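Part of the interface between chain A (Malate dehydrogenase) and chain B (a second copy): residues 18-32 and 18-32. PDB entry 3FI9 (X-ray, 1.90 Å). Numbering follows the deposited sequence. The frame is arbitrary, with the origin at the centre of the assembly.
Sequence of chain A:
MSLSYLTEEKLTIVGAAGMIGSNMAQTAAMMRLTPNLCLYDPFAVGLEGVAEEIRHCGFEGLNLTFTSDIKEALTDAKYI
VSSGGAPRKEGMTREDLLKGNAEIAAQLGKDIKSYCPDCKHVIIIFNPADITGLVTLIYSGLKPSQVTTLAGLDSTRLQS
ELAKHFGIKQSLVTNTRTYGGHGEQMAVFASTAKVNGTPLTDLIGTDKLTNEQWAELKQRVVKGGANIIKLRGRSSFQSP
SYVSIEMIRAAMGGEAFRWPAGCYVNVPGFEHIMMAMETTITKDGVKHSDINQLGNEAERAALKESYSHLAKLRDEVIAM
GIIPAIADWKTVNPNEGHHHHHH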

# COMPACT_ATOMS: atom_id res chain seq x y z
N GLY A 18 5.70 4.46 -10.98
CA GLY A 18 5.10 5.58 -10.26
C GLY A 18 4.51 5.29 -8.88
O GLY A 18 4.43 4.13 -8.42
N MET A 19 4.12 6.37 -8.21
CA MET A 19 3.53 6.28 -6.89
C MET A 19 2.23 5.50 -6.91
O MET A 19 2.00 4.61 -6.07
N ILE A 20 1.38 5.77 -7.89
CA ILE A 20 0.21 4.92 -8.08
C ILE A 20 0.51 3.43 -8.46
O ILE A 20 0.02 2.47 -7.82
N GLY A 21 1.29 3.24 -9.53
CA GLY A 21 1.58 1.85 -10.00
C GLY A 21 2.31 1.02 -8.95
O GLY A 21 2.08 -0.20 -8.82
N SER A 22 3.22 1.63 -8.21
CA SER A 22 3.96 0.87 -7.19
C SER A 22 3.00 0.40 -6.06
O SER A 22 3.09 -0.74 -5.52
N ASN A 23 2.08 1.28 -5.69
CA ASN A 23 1.07 0.95 -4.69
C ASN A 23 0.17 -0.13 -5.24
O ASN A 23 -0.22 -1.02 -4.52
N MET A 24 -0.11 -0.10 -6.54
CA MET A 24 -0.94 -1.14 -7.15
C MET A 24 -0.25 -2.49 -7.05
O MET A 24 -0.90 -3.51 -6.80
N ALA A 25 1.05 -2.49 -7.23
CA ALA A 25 1.79 -3.73 -7.20
C ALA A 25 1.69 -4.35 -5.83
O ALA A 25 1.50 -5.54 -5.70
N GLN A 26 1.88 -3.53 -4.80
CA GLN A 26 1.81 -4.01 -3.42
C GLN A 26 0.37 -4.48 -3.14
O GLN A 26 0.15 -5.48 -2.51
N THR A 27 -0.63 -3.75 -3.64
CA THR A 27 -2.01 -4.13 -3.38
C THR A 27 -2.38 -5.44 -4.06
O THR A 27 -3.08 -6.30 -3.47
N ALA A 28 -1.97 -5.59 -5.31
CA ALA A 28 -2.28 -6.82 -6.04
C ALA A 28 -1.63 -8.03 -5.37
O ALA A 28 -2.25 -9.10 -5.24
N ALA A 29 -0.40 -7.85 -4.93
CA ALA A 29 0.29 -8.93 -4.21
C ALA A 29 -0.39 -9.25 -2.88
O ALA A 29 -0.59 -10.41 -2.56
N MET A 30 -0.75 -8.23 -2.09
CA MET A 30 -1.44 -8.53 -0.84
C MET A 30 -2.74 -9.28 -1.06
O MET A 30 -3.12 -10.16 -0.26
N MET A 31 -3.47 -8.89 -2.11
CA MET A 31 -4.77 -9.49 -2.39
C MET A 31 -4.64 -10.92 -2.96
O MET A 31 -5.62 -11.58 -3.20
N ARG A 32 -3.40 -11.34 -3.24
CA ARG A 32 -3.12 -12.64 -3.84
C ARG A 32 -3.99 -12.89 -5.05
O ARG A 32 -4.66 -13.93 -5.15
N GLY B 18 3.91 10.52 6.93
CA GLY B 18 4.97 10.10 6.04
C GLY B 18 4.67 9.00 5.04
O GLY B 18 3.57 8.40 5.02
N MET B 19 5.64 8.74 4.15
CA MET B 19 5.46 7.70 3.13
C MET B 19 5.36 6.31 3.76
O MET B 19 4.58 5.47 3.31
N ILE B 20 6.15 6.05 4.79
CA ILE B 20 6.05 4.76 5.45
C ILE B 20 4.72 4.70 6.24
O ILE B 20 3.97 3.69 6.15
N GLY B 21 4.47 5.72 7.05
CA GLY B 21 3.27 5.70 7.90
C GLY B 21 1.97 5.60 7.10
O GLY B 21 1.01 4.95 7.53
N SER B 22 1.92 6.27 5.97
CA SER B 22 0.68 6.34 5.20
C SER B 22 0.44 4.97 4.55
O SER B 22 -0.70 4.53 4.43
N ASN B 23 1.53 4.32 4.14
CA ASN B 23 1.44 2.99 3.58
C ASN B 23 1.02 2.02 4.71
O ASN B 23 0.20 1.11 4.47
N MET B 24 1.53 2.24 5.92
CA MET B 24 1.13 1.43 7.06
C MET B 24 -0.37 1.53 7.33
O MET B 24 -1.01 0.54 7.68
N ALA B 25 -0.92 2.73 7.16
CA ALA B 25 -2.35 2.96 7.38
C ALA B 25 -3.14 2.14 6.39
O ALA B 25 -4.12 1.46 6.73
N GLN B 26 -2.77 2.23 5.11
CA GLN B 26 -3.49 1.44 4.13
C GLN B 26 -3.35 -0.08 4.40
O GLN B 26 -4.29 -0.80 4.21
N THR B 27 -2.15 -0.54 4.77
CA THR B 27 -1.93 -1.98 4.96
C THR B 27 -2.76 -2.50 6.13
O THR B 27 -3.37 -3.60 6.05
N ALA B 28 -2.77 -1.74 7.21
CA ALA B 28 -3.53 -2.12 8.43
C ALA B 28 -5.02 -2.16 8.13
O ALA B 28 -5.73 -3.05 8.60
N ALA B 29 -5.51 -1.18 7.36
CA ALA B 29 -6.92 -1.20 6.96
C ALA B 29 -7.21 -2.40 6.07
O ALA B 29 -8.18 -3.11 6.27
N MET B 30 -6.35 -2.65 5.08
CA MET B 30 -6.58 -3.79 4.20
C MET B 30 -6.62 -5.11 4.96
O MET B 30 -7.43 -6.00 4.64
N MET B 31 -5.73 -5.25 5.94
CA MET B 31 -5.64 -6.46 6.74
C MET B 31 -6.78 -6.64 7.75
O MET B 31 -6.91 -7.71 8.36
N ARG B 32 -7.61 -5.61 7.89
CA ARG B 32 -8.74 -5.64 8.82
C ARG B 32 -8.32 -6.06 10.21
O ARG B 32 -8.88 -6.96 10.82

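The two helices run side by side in the same direction, their axes crossing at -22° with a closest approach of 11.9 Å, and the CA atoms of Met A19, Asn A23, Thr A27 and Met A30 lie nearest those of Met B19, Asn B23, Thr B27 and Met B30. The apolar centre is formed by Met A30 and Met B30, which point toward the opposite helix and have more surface covered by the other stretch than any other residues here. Both adopt m, t, p rotamers, bringing the methyls together at 3.8 Å between Met A30 CE and Met B30 CE. Each methyl also rests against a threonine: Met A30 CE lies 3.6 Å from Thr B27 CG2, and Met B30 CE 3.9 Å from Thr A27 CG2. Thr A27 and Thr B27 are both m, a rotamer in which Thr A27 OG1 donates to Asn A23 O, and Thr B27 OG1 to Asn B23 O, each at 2.9 Å.

One turn back the contact becomes polar. Gln A26 and Gln B26, extended with chi1 and chi2 both t, reach across to the asparagines, whose chi1 is also t. The amides pair head to head: Asn A23 ND2 donates to Gln B26 OE1 (2.8 Å) and Gln B26 NE2 to Asn A23 OD1 (3.1 Å), with the reciprocal pair matching closely. The second ND2 hydrogen of each asparagine goes to water 1, which accepts from Asn A23 ND2 (3.0 Å) and Asn B23 ND2 (2.9 Å).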

# COMPACT_ATOMS: atom_id res chain seq x y z
CB MET A 19 3.36 7.70 -6.30
CG MET A 19 4.74 8.40 -5.98
SD MET A 19 5.71 7.54 -4.70
CE MET A 19 4.54 7.51 -3.38
CB ILE A 20 -0.74 5.51 -9.13
CG1 ILE A 20 -1.28 6.86 -8.66
CG2 ILE A 20 -1.86 4.53 -9.37
CD1 ILE A 20 -2.06 7.58 -9.76
CB SER A 22 5.17 1.67 -6.67
OG SER A 22 4.80 2.81 -5.87
CB ASN A 23 0.30 2.19 -4.23
CG ASN A 23 -0.65 1.91 -3.04
OD1 ASN A 23 -1.71 1.34 -3.22
ND2 ASN A 23 -0.27 2.36 -1.85
CB MET A 24 -1.24 -0.85 -8.63
CG MET A 24 -2.18 0.38 -8.91
SD MET A 24 -2.28 0.57 -10.80
CE MET A 24 -3.75 1.57 -10.91
CB ALA A 25 3.30 -3.48 -7.56
CB GLN A 26 2.24 -2.89 -2.45
CG GLN A 26 2.05 -3.33 -0.93
CD GLN A 26 2.38 -2.21 0.03
OE1 GLN A 26 2.98 -1.19 -0.34
NE2 GLN A 26 1.94 -2.36 1.28
CB THR A 27 -2.96 -2.98 -3.79
OG1 THR A 27 -2.62 -1.81 -3.03
CG2 THR A 27 -4.46 -3.34 -3.54
CB ALA A 28 -1.75 -6.71 -7.47
CB ALA A 29 1.79 -8.56 -4.01
CB MET A 30 -1.78 -7.23 -0.06
CG MET A 30 -0.56 -6.54 0.55
SD MET A 30 -0.84 -4.90 1.34
CE MET A 30 -1.94 -5.52 2.70
CB MET A 31 -5.58 -8.63 -3.38
CG MET A 31 -6.22 -7.36 -2.75
SD MET A 31 -7.23 -6.46 -4.03
CE MET A 31 -7.73 -5.05 -3.01
CB ARG A 32 -3.23 -13.77 -2.77
CG ARG A 32 -2.14 -13.59 -1.70
CD ARG A 32 -2.31 -14.58 -0.50
NE ARG A 32 -1.96 -15.96 -0.88
CZ ARG A 32 -0.72 -16.39 -1.05
NH1 ARG A 32 0.29 -15.56 -0.90
NH2 ARG A 32 -0.48 -17.67 -1.35
CB MET B 19 6.56 7.74 2.07
CG MET B 19 6.55 9.08 1.24
SD MET B 19 5.14 9.24 0.14
CE MET B 19 5.24 7.62 -0.63
CB ILE B 20 7.22 4.49 6.40
CG1 ILE B 20 8.53 4.23 5.63
CG2 ILE B 20 6.93 3.29 7.29
CD1 ILE B 20 9.74 4.26 6.55
CB SER B 22 0.72 7.47 4.15
OG SER B 22 1.76 7.29 3.17
CB ASN B 23 2.75 2.55 2.94
CG ASN B 23 2.62 1.22 2.20
OD1 ASN B 23 2.60 0.15 2.80
ND2 ASN B 23 2.52 1.29 0.87
CB MET B 24 1.91 1.86 8.31
CG MET B 24 3.36 1.40 8.32
SD MET B 24 4.08 1.39 9.97
CE MET B 24 4.23 3.14 10.30
CB ALA B 25 -2.67 4.48 7.19
CB GLN B 26 -3.02 1.76 2.74
CG GLN B 26 -3.64 0.90 1.61
CD GLN B 26 -3.00 1.23 0.27
OE1 GLN B 26 -2.27 2.25 0.13
NE2 GLN B 26 -3.26 0.38 -0.72
CB THR B 27 -0.41 -2.27 5.17
OG1 THR B 27 0.30 -1.79 4.01
CG2 THR B 27 -0.18 -3.84 5.40
CB ALA B 28 -3.24 -1.13 9.59
CB ALA B 29 -7.32 0.13 6.24
CB MET B 30 -5.49 -3.88 3.11
CG MET B 30 -5.63 -2.83 1.98
SD MET B 30 -4.18 -2.88 0.80
CE MET B 30 -4.56 -4.55 0.15
CB MET B 31 -4.31 -6.54 7.49
CG MET B 31 -3.05 -6.83 6.62
SD MET B 31 -1.54 -6.98 7.67
CE MET B 31 -0.40 -7.42 6.36
CB ARG B 32 -9.87 -6.50 8.27
CG ARG B 32 -10.50 -5.85 7.01
CD ARG B 32 -11.57 -6.70 6.32
NE ARG B 32 -12.81 -6.81 7.11
CZ ARG B 32 -13.76 -5.88 7.18
NH1 ARG B 32 -14.88 -6.10 7.90
NH2 ARG B 32 -13.62 -4.75 6.51
O HOH W 1 2.37 3.45 -1.00